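Local coordinates for protein omega transaminase (Pseudomonas sp., PDB 5LHA) that catalyses pyridoxal-phosphate-dependent transfer of amino groups from amine donors to keto acceptors, passing through a pyridoxamine phosphate form of its cofactor, at residues T165-N170 with A182-L187; T148-L153 with T224-I229; A72-A77 with L342-I347. All coordinates share one frame; numbering follows the deposited sequence.

Interaction 1 of 3, residues T165-N170 with A182-L187; sequences TSVGGN and AGCHLL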
loop_
_atom_site.group_PDB
_atom_site.type_symbol
_atom_site.label_atom_id
_atom_site.label_comp_id
_atom_site.label_asym_id
_atom_site.label_seq_id
_atom_site.Cartn_x
_atom_site.Cartn_y
_atom_site.Cartn_z
ATOM N N THR A 165 10.131 -8.387 7.179
ATOM C CA THR A 165 10.562 -8.580 5.795
ATOM C C THR A 165 10.541 -7.260 5.030
ATOM O O THR A 165 11.412 -7.011 4.188
ATOM C CB THR A 165 9.689 -9.622 5.083
ATOM O OG1 THR A 165 9.547 -10.795 5.895
ATOM C CG2 THR A 165 10.320 -10.034 3.763
ATOM N N SER A 166 9.543 -6.411 5.297
ATOM C CA SER A 166 9.409 -5.163 4.551
ATOM C C SER A 166 10.579 -4.215 4.792
ATOM O O SER A 166 10.932 -3.435 3.902
ATOM C CB SER A 166 8.089 -4.488 4.903
ATOM O OG SER A 166 7.030 -5.414 4.743
ATOM N N VAL A 167 11.195 -4.262 5.977
ATOM C CA VAL A 167 12.303 -3.364 6.288
ATOM C C VAL A 167 13.663 -4.012 6.086
ATOM O O VAL A 167 14.689 -3.372 6.360
ATOM C CB VAL A 167 12.177 -2.801 7.720
ATOM C CG1 VAL A 167 10.954 -1.910 7.827
ATOM C CG2 VAL A 167 12.103 -3.935 8.744
ATOM N N GLY A 168 13.710 -5.246 5.589
ATOM C CA GLY A 168 14.992 -5.891 5.344
ATOM C C GLY A 168 15.689 -5.292 4.133
ATOM O O GLY A 168 15.060 -4.959 3.132
ATOM N N GLY A 169 17.009 -5.185 4.219
ATOM C CA GLY A 169 17.803 -4.534 3.198
ATOM C C GLY A 169 18.480 -5.455 2.207
ATOM O O GLY A 169 19.351 -4.992 1.460
ATOM N N ASN A 170 18.110 -6.738 2.171
ATOM C CA ASN A 170 18.655 -7.712 1.228
ATOM C C ASN A 170 17.511 -8.234 0.378
ATOM O O ASN A 170 16.530 -8.760 0.916
ATOM C CB ASN A 170 19.328 -8.887 1.944
ATOM C CG ASN A 170 20.441 -8.459 2.874
ATOM O OD1 ASN A 170 21.518 -8.062 2.432
ATOM N ND2 ASN A 170 20.189 -8.548 4.173
ATOM N N ALA A 182 4.000 -0.820 2.797
ATOM C CA ALA A 182 4.364 0.398 2.090
ATOM C C ALA A 182 5.067 1.369 3.031
ATOM O O ALA A 182 5.028 1.228 4.254
ATOM C CB ALA A 182 3.126 1.068 1.494
ATOM N N GLY A 183 5.702 2.379 2.444
ATOM C CA GLY A 183 6.300 3.441 3.235
ATOM C C GLY A 183 7.526 3.030 4.015
ATOM O O GLY A 183 7.794 3.598 5.078
ATOM N N CYS A 184 8.269 2.040 3.530
ATOM C CA CYS A 184 9.515 1.621 4.157
ATOM C C CYS A 184 10.682 2.042 3.276
ATOM O O CYS A 184 10.686 1.757 2.075
ATOM C CB CYS A 184 9.509 0.113 4.378
ATOM S SG CYS A 184 8.133 -0.367 5.419
ATOM N N HIS A 185 11.681 2.699 3.872
ATOM C CA HIS A 185 12.726 3.346 3.091
ATOM C C HIS A 185 14.114 2.932 3.554
ATOM O O HIS A 185 14.396 2.899 4.753
ATOM C CB HIS A 185 12.571 4.871 3.152
ATOM C CG HIS A 185 11.292 5.364 2.546
ATOM N ND1 HIS A 185 10.116 5.470 3.258
ATOM C CD2 HIS A 185 11.000 5.747 1.278
ATOM C CE1 HIS A 185 9.160 5.919 2.463
ATOM N NE2 HIS A 185 9.670 6.094 1.257
ATOM N N LEU A 186 14.983 2.631 2.590
ATOM C CA LEU A 186 16.318 2.126 2.878
ATOM C C LEU A 186 17.362 3.233 2.826
ATOM O O LEU A 186 17.303 4.131 1.981
ATOM C CB LEU A 186 16.718 1.016 1.904
ATOM C CG LEU A 186 16.170 -0.370 2.205
ATOM C CD1 LEU A 186 16.766 -1.376 1.237
ATOM C CD2 LEU A 186 16.482 -0.748 3.618
ATOM N N LEU A 187 18.328 3.144 3.730
ATOM C CA LEU A 187 19.494 4.007 3.764
ATOM C C LEU A 187 20.719 3.152 3.473
ATOM O O LEU A 187 20.713 1.946 3.707
ATOM C CB LEU A 187 19.621 4.680 5.134
ATOM C CG LEU A 187 18.344 5.372 5.609
ATOM C CD1 LEU A 187 18.369 5.610 7.096
ATOM C CD2 LEU A 187 18.181 6.692 4.871
#
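Val167 and Cys184 meet where the turn after helix 162-166 passes over an edge strand. The two CA atoms are 6.1 Å apart, and contact is made by the ends of the side chains: CG1 of Val167 touches SG of Cys184 at 4.0 Å. Each of these branches stands beside its own backbone N and anti to its own carbonyl carbon (chi1 -66° for CG1 of Val167, -59° for SG of Cys184). The sulfur also lies 4.2 Å from CB of Ser166, while the carbonyl O of Ser166 sits 3.9 Å from CB of Cys184. The cysteine is thus held against a methyl of Val167 and against CB and O of Ser166. Two residues further along both segments, Leu186 points at the turn and opens its isopropyl fork round Gly169. CD1 lies 3.9 Å and CD2 4.0 Å from CA of Gly169, so both methyls bear on a backbone carbon that carries no side chain. CD2 also passes the carbonyl O of Val167 at 4.2 Å. No hydrogen bond spans the two segments, and the pairing is purely one of packing. A polar tie runs beside it: OG of Ser166 bonds to O of Met162, one helical turn back, and accepts from N of Leu181, just ahead of the strand segment. The contact lies within the beta-alpha-beta unit of strand 149-153, helix 162-166 and strand 184-187, joining part of its crossover to its second strand. Strand 184-187 is outermost in its sheet within this chain. It pairs with strand 149-153 and carries His185 and Leu187 against helix 202-220, whereas Leu186 also packs on Leu219 of the second subunit.

Interaction 2 of 3, residues T148-L153 with T224-I229; sequences TRFLSL and TIAALI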
loop_
_atom_site.group_PDB
_atom_site.type_symbol
_atom_site.label_atom_id
_atom_site.label_comp_id
_atom_site.label_asym_id
_atom_site.label_seq_id
_atom_site.Cartn_x
_atom_site.Cartn_y
_atom_site.Cartn_z
ATOM N N THR A 148 4.122 7.242 10.457
ATOM C CA THR A 148 3.844 5.874 10.026
ATOM C C THR A 148 5.010 5.163 9.322
ATOM O O THR A 148 5.095 3.929 9.336
ATOM C CB THR A 148 2.603 5.913 9.121
ATOM O OG1 THR A 148 2.148 4.587 8.824
ATOM C CG2 THR A 148 2.905 6.645 7.842
ATOM N N ARG A 149 5.899 5.918 8.690
ATOM C CA ARG A 149 6.952 5.335 7.876
ATOM C C ARG A 149 8.107 4.815 8.731
ATOM O O ARG A 149 8.335 5.259 9.859
ATOM C CB ARG A 149 7.444 6.371 6.875
ATOM C CG ARG A 149 6.384 6.778 5.857
ATOM C CD ARG A 149 6.886 7.974 5.086
ATOM N NE ARG A 149 5.958 8.417 4.052
ATOM C CZ ARG A 149 6.009 9.610 3.469
ATOM N NH1 ARG A 149 6.910 10.505 3.858
ATOM N NH2 ARG A 149 5.133 9.926 2.525
ATOM N N PHE A 150 8.864 3.876 8.160
ATOM C CA PHE A 150 9.996 3.253 8.834
ATOM C C PHE A 150 11.244 3.393 7.970
ATOM O O PHE A 150 11.172 3.267 6.746
ATOM C CB PHE A 150 9.747 1.752 9.117
ATOM C CG PHE A 150 8.559 1.462 10.018
ATOM C CD1 PHE A 150 8.498 1.962 11.303
ATOM C CD2 PHE A 150 7.535 0.630 9.588
ATOM C CE1 PHE A 150 7.411 1.670 12.131
ATOM C CE2 PHE A 150 6.458 0.333 10.408
ATOM C CZ PHE A 150 6.397 0.857 11.684
ATOM N N LEU A 151 12.388 3.647 8.600
ATOM C CA LEU A 151 13.674 3.650 7.919
ATOM C C LEU A 151 14.499 2.441 8.348
ATOM O O LEU A 151 14.446 2.017 9.504
ATOM C CB LEU A 151 14.467 4.928 8.225
ATOM C CG LEU A 151 13.821 6.288 7.933
ATOM C CD1 LEU A 151 14.728 7.454 8.348
ATOM C CD2 LEU A 151 13.425 6.427 6.471
ATOM N N SER A 152 15.293 1.912 7.419
ATOM C CA SER A 152 16.237 0.851 7.748
ATOM C C SER A 152 17.402 0.948 6.771
ATOM O O SER A 152 17.409 1.788 5.861
ATOM C CB SER A 152 15.578 -0.544 7.741
ATOM O OG SER A 152 15.157 -0.963 6.447
ATOM N N LEU A 153 18.397 0.091 6.986
ATOM C CA LEU A 153 19.675 0.145 6.300
ATOM C C LEU A 153 19.799 -0.994 5.299
ATOM O O LEU A 153 19.238 -2.077 5.486
ATOM C CB LEU A 153 20.834 0.059 7.302
ATOM C CG LEU A 153 20.838 1.067 8.459
ATOM C CD1 LEU A 153 22.038 0.842 9.374
ATOM C CD2 LEU A 153 20.853 2.474 7.908
ATOM N N THR A 224 6.106 12.237 9.192
ATOM C CA THR A 224 5.540 10.981 8.705
ATOM C C THR A 224 6.309 9.739 9.151
ATOM O O THR A 224 5.889 8.623 8.835
ATOM C CB THR A 224 5.451 10.999 7.172
ATOM O OG1 THR A 224 6.771 11.053 6.608
ATOM C CG2 THR A 224 4.645 12.188 6.702
ATOM N N ILE A 225 7.393 9.893 9.902
ATOM C CA ILE A 225 8.335 8.806 10.154
ATOM C C ILE A 225 8.184 8.324 11.594
ATOM O O ILE A 225 8.336 9.105 12.545
ATOM C CB ILE A 225 9.775 9.245 9.850
ATOM C CG1 ILE A 225 9.858 9.764 8.409
ATOM C CG2 ILE A 225 10.733 8.083 10.046
ATOM C CD1 ILE A 225 11.173 10.406 8.053
ATOM N N ALA A 226 7.885 7.033 11.754
ATOM C CA ALA A 226 7.668 6.456 13.080
ATOM C C ALA A 226 8.977 6.034 13.738
ATOM O O ALA A 226 9.223 6.364 14.904
ATOM C CB ALA A 226 6.713 5.264 12.988
ATOM N N ALA A 227 9.834 5.313 13.015
ATOM C CA ALA A 227 11.036 4.792 13.649
ATOM C C ALA A 227 12.097 4.475 12.607
ATOM O O ALA A 227 11.808 4.318 11.416
ATOM C CB ALA A 227 10.724 3.557 14.491
ATOM N N LEU A 228 13.340 4.430 13.082
ATOM C CA LEU A 228 14.483 3.908 12.349
ATOM C C LEU A 228 14.983 2.659 13.063
ATOM O O LEU A 228 15.195 2.683 14.279
ATOM C CB LEU A 228 15.599 4.956 12.263
ATOM C CG LEU A 228 16.893 4.693 11.484
ATOM C CD1 LEU A 228 17.469 6.019 11.008
ATOM C CD2 LEU A 228 17.930 3.961 12.309
ATOM N N ILE A 229 15.198 1.582 12.312
ATOM C CA ILE A 229 15.651 0.317 12.879
ATOM C C ILE A 229 17.006 -0.043 12.291
ATOM O O ILE A 229 17.222 0.078 11.079
ATOM C CB ILE A 229 14.618 -0.806 12.649
ATOM C CG1 ILE A 229 15.092 -2.110 13.287
ATOM C CG2 ILE A 229 14.267 -0.952 11.165
ATOM C CD1 ILE A 229 14.012 -3.160 13.383
#
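Leu151 lies between Ile225 and Leu228 on one face of two neighbouring parallel strands. Its CB meets CG of Leu228 at 4.1 Å, its CG meets CG2 of Ile225 at 4.2 Å, and the leucines cross obliquely. On the other face Phe150 brings CE1 to within 3.8 Å of CB of Ala226, while CD1 packs near CB of Ala227; O of Thr148 stands above the centre of the ring. Further along, CB of Ser152 touches CG2 of Ile229. The backbone ladder joins N of Leu151 to O of Ala227 and N of Ile229 to O of Leu151. Toward the start of the strands the register slips by one residue in a beta bulge: O of Arg149 accepts from N of Ala226 at 2.6 Å and, weakly, from N of Ala227 at 3.5 Å. At the polar edge two donors grip O of Thr224. N of Arg149 arrives in the carbonyl plane at 2.7 Å, N of Thr148 from above it. The Arg149 side chain, extended from CG to NE, runs beside Thr224, whose CG2 lies over one guanidinium face near the rim; Thr224 OG1 bonds more strongly to O of Gly221 than of Leu220. In the mixed seven-stranded sheet of the fold type I large domain, strand 184-187 flanks 149-153 and 260-264 flanks 225-230; helix 124-141 packs on Phe150 and Ile229.

Interaction 3 of 3, residues A72-A77 with L342-I347; sequences ASVKAA and LAVLDI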
loop_
_atom_site.group_PDB
_atom_site.type_symbol
_atom_site.label_atom_id
_atom_site.label_comp_id
_atom_site.label_asym_id
_atom_site.label_seq_id
_atom_site.Cartn_x
_atom_site.Cartn_y
_atom_site.Cartn_z
ATOM N N ALA A 72 24.186 -27.996 32.370
ATOM C CA ALA A 72 23.337 -28.698 33.332
ATOM C C ALA A 72 22.384 -27.744 34.047
ATOM O O ALA A 72 21.184 -28.018 34.154
ATOM C CB ALA A 72 24.204 -29.457 34.338
ATOM N N SER A 73 22.900 -26.615 34.539
ATOM C CA SER A 73 22.075 -25.668 35.296
ATOM C C SER A 73 20.845 -25.208 34.508
ATOM O O SER A 73 19.755 -25.055 35.077
ATOM C CB SER A 73 22.928 -24.467 35.711
ATOM O OG SER A 73 23.404 -23.761 34.579
ATOM N N VAL A 74 21.015 -24.917 33.217
ATOM C CA VAL A 74 19.892 -24.511 32.369
ATOM C C VAL A 74 18.913 -25.665 32.170
ATOM O O VAL A 74 17.691 -25.475 32.204
ATOM C CB VAL A 74 20.408 -23.968 31.024
ATOM C CG1 VAL A 74 19.253 -23.451 30.162
ATOM C CG2 VAL A 74 21.438 -22.872 31.254
ATOM N N LYS A 75 19.430 -26.870 31.911
ATOM C CA LYS A 75 18.554 -28.032 31.804
ATOM C C LYS A 75 17.780 -28.262 33.099
ATOM O O LYS A 75 16.604 -28.644 33.069
ATOM C CB LYS A 75 19.352 -29.281 31.428
ATOM C CG LYS A 75 20.018 -29.244 30.057
ATOM C CD LYS A 75 20.640 -30.597 29.715
ATOM C CE LYS A 75 21.413 -31.189 30.888
ATOM N NZ LYS A 75 22.197 -32.408 30.507
ATOM N N ALA A 76 18.436 -28.062 34.248
ATOM C CA ALA A 76 17.764 -28.206 35.542
ATOM C C ALA A 76 16.685 -27.145 35.744
ATOM O O ALA A 76 15.634 -27.425 36.332
ATOM C CB ALA A 76 18.787 -28.156 36.679
ATOM N N ALA A 77 16.937 -25.914 35.299
ATOM C CA ALA A 77 15.924 -24.868 35.409
ATOM C C ALA A 77 14.668 -25.218 34.621
ATOM O O ALA A 77 13.549 -25.030 35.109
ATOM C CB ALA A 77 16.497 -23.533 34.926
ATOM N N LEU A 342 16.416 -17.003 32.695
ATOM C CA LEU A 342 17.052 -16.548 33.931
ATOM C C LEU A 342 18.352 -17.290 34.189
ATOM O O LEU A 342 19.354 -16.679 34.585
ATOM C CB LEU A 342 16.096 -16.696 35.114
ATOM C CG LEU A 342 14.889 -15.757 35.037
ATOM C CD1 LEU A 342 13.793 -16.133 36.032
ATOM C CD2 LEU A 342 15.342 -14.333 35.249
ATOM N N ALA A 343 18.363 -18.606 33.954
ATOM C CA ALA A 343 19.586 -19.376 34.143
ATOM C C ALA A 343 20.646 -18.962 33.136
ATOM O O ALA A 343 21.838 -18.914 33.459
ATOM C CB ALA A 343 19.293 -20.873 34.026
ATOM N N VAL A 344 20.226 -18.646 31.913
ATOM C CA VAL A 344 21.179 -18.272 30.875
ATOM C C VAL A 344 21.825 -16.930 31.201
ATOM O O VAL A 344 23.044 -16.770 31.072
ATOM C CB VAL A 344 20.484 -18.272 29.500
ATOM C CG1 VAL A 344 21.354 -17.606 28.443
ATOM C CG2 VAL A 344 20.165 -19.697 29.085
ATOM N N LEU A 345 21.034 -15.958 31.656
ATOM C CA LEU A 345 21.595 -14.647 31.980
ATOM C C LEU A 345 22.587 -14.729 33.128
ATOM O O LEU A 345 23.584 -13.997 33.153
ATOM C CB LEU A 345 20.480 -13.671 32.341
ATOM C CG LEU A 345 19.480 -13.388 31.229
ATOM C CD1 LEU A 345 18.402 -12.442 31.718
ATOM C CD2 LEU A 345 20.217 -12.811 30.048
ATOM N N ASP A 346 22.325 -15.610 34.090
ATOM C CA ASP A 346 23.252 -15.799 35.196
ATOM C C ASP A 346 24.627 -16.234 34.694
ATOM O O ASP A 346 25.653 -15.692 35.118
ATOM C CB ASP A 346 22.660 -16.790 36.195
ATOM C CG ASP A 346 21.466 -16.207 36.940
ATOM O OD1 ASP A 346 21.284 -14.976 36.883
ATOM O OD2 ASP A 346 20.721 -16.964 37.595
ATOM N N ILE A 347 24.668 -17.206 33.780
ATOM C CA ILE A 347 25.950 -17.658 33.236
ATOM C C ILE A 347 26.642 -16.524 32.484
ATOM O O ILE A 347 27.862 -16.343 32.595
ATOM C CB ILE A 347 25.748 -18.894 32.337
ATOM C CG1 ILE A 347 25.343 -20.107 33.177
ATOM C CG2 ILE A 347 27.005 -19.205 31.532
ATOM C CD1 ILE A 347 24.836 -21.274 32.362
#
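Val74 and Ala343 are the nearest backbone pair of an antiparallel helix-helix contact within a fold type I PLP-dependent aminotransferase. No flat group of either segment takes part; the contact is made largely by methyl groups, with OG of Ser73 at its edge. The short axes of segments 72-77 and 342-347 approach to 9.1 Å, with an angle of 159° between their N-to-C directions. Small residues allow this spacing: CB of Ala77 and CB of Ala343 touch at 4.0 Å. The same Ala343 methyl meets CG2 of Val74, so it lies against side chains one helical turn apart on the facing helix. Val74 spreads its two branches over the partner. CG1, anti to the backbone N (chi1 -176°), reaches CG2 of Val344 at 4.0 Å, while CG2 meets Ala343, Val344 and Ile347. CG2 of Val344 thus sits against both branches of Val74, while Ile347 meets CG2 alone. Around this apolar seam, Val74 also packs on Ile67 and Tyr299, and Ile347 on Arg71. Away from the seam, Asp346 forms a salt bridge with Arg105 of helix 97-109, and Lys75 forms one with Asp83 of the third subunit, placing helix 72-85 at a subunit contact. The pairing joins helix 72-85 to helix 335-350, distant in sequence, without a hydrogen bond between the segments. At the Ile347 end the side chain is extended, CD1 lying anti to CA (chi2 167°), and this one methyl touches both CG2 of Val74 at 3.9 Å and OG of Ser73 at 3.6 Å.

Overall arrangement
Interactions 1 and 2 both reach one sheet, their centres 9 Å apart: strand 149-153 runs between 184-187 and 225-230, and segment 165-170 lies against edge strand 184-187. Ser152 joins them: its OG lies 2.5 Å from O of Val167, a probable hydrogen bond, and its O pairs with N of Leu187. Both contacts approach the cofactor, the side chain of Ile229 about 7 Å and that of Val167 about 9 Å from a bound PMP. Interaction 3 lies on the opposite side of the chain's centre, about 37 Å from each of the others between centres. Along the chain, interaction 1 nests inside interaction 2, and both nest inside the loop closed by interaction 3.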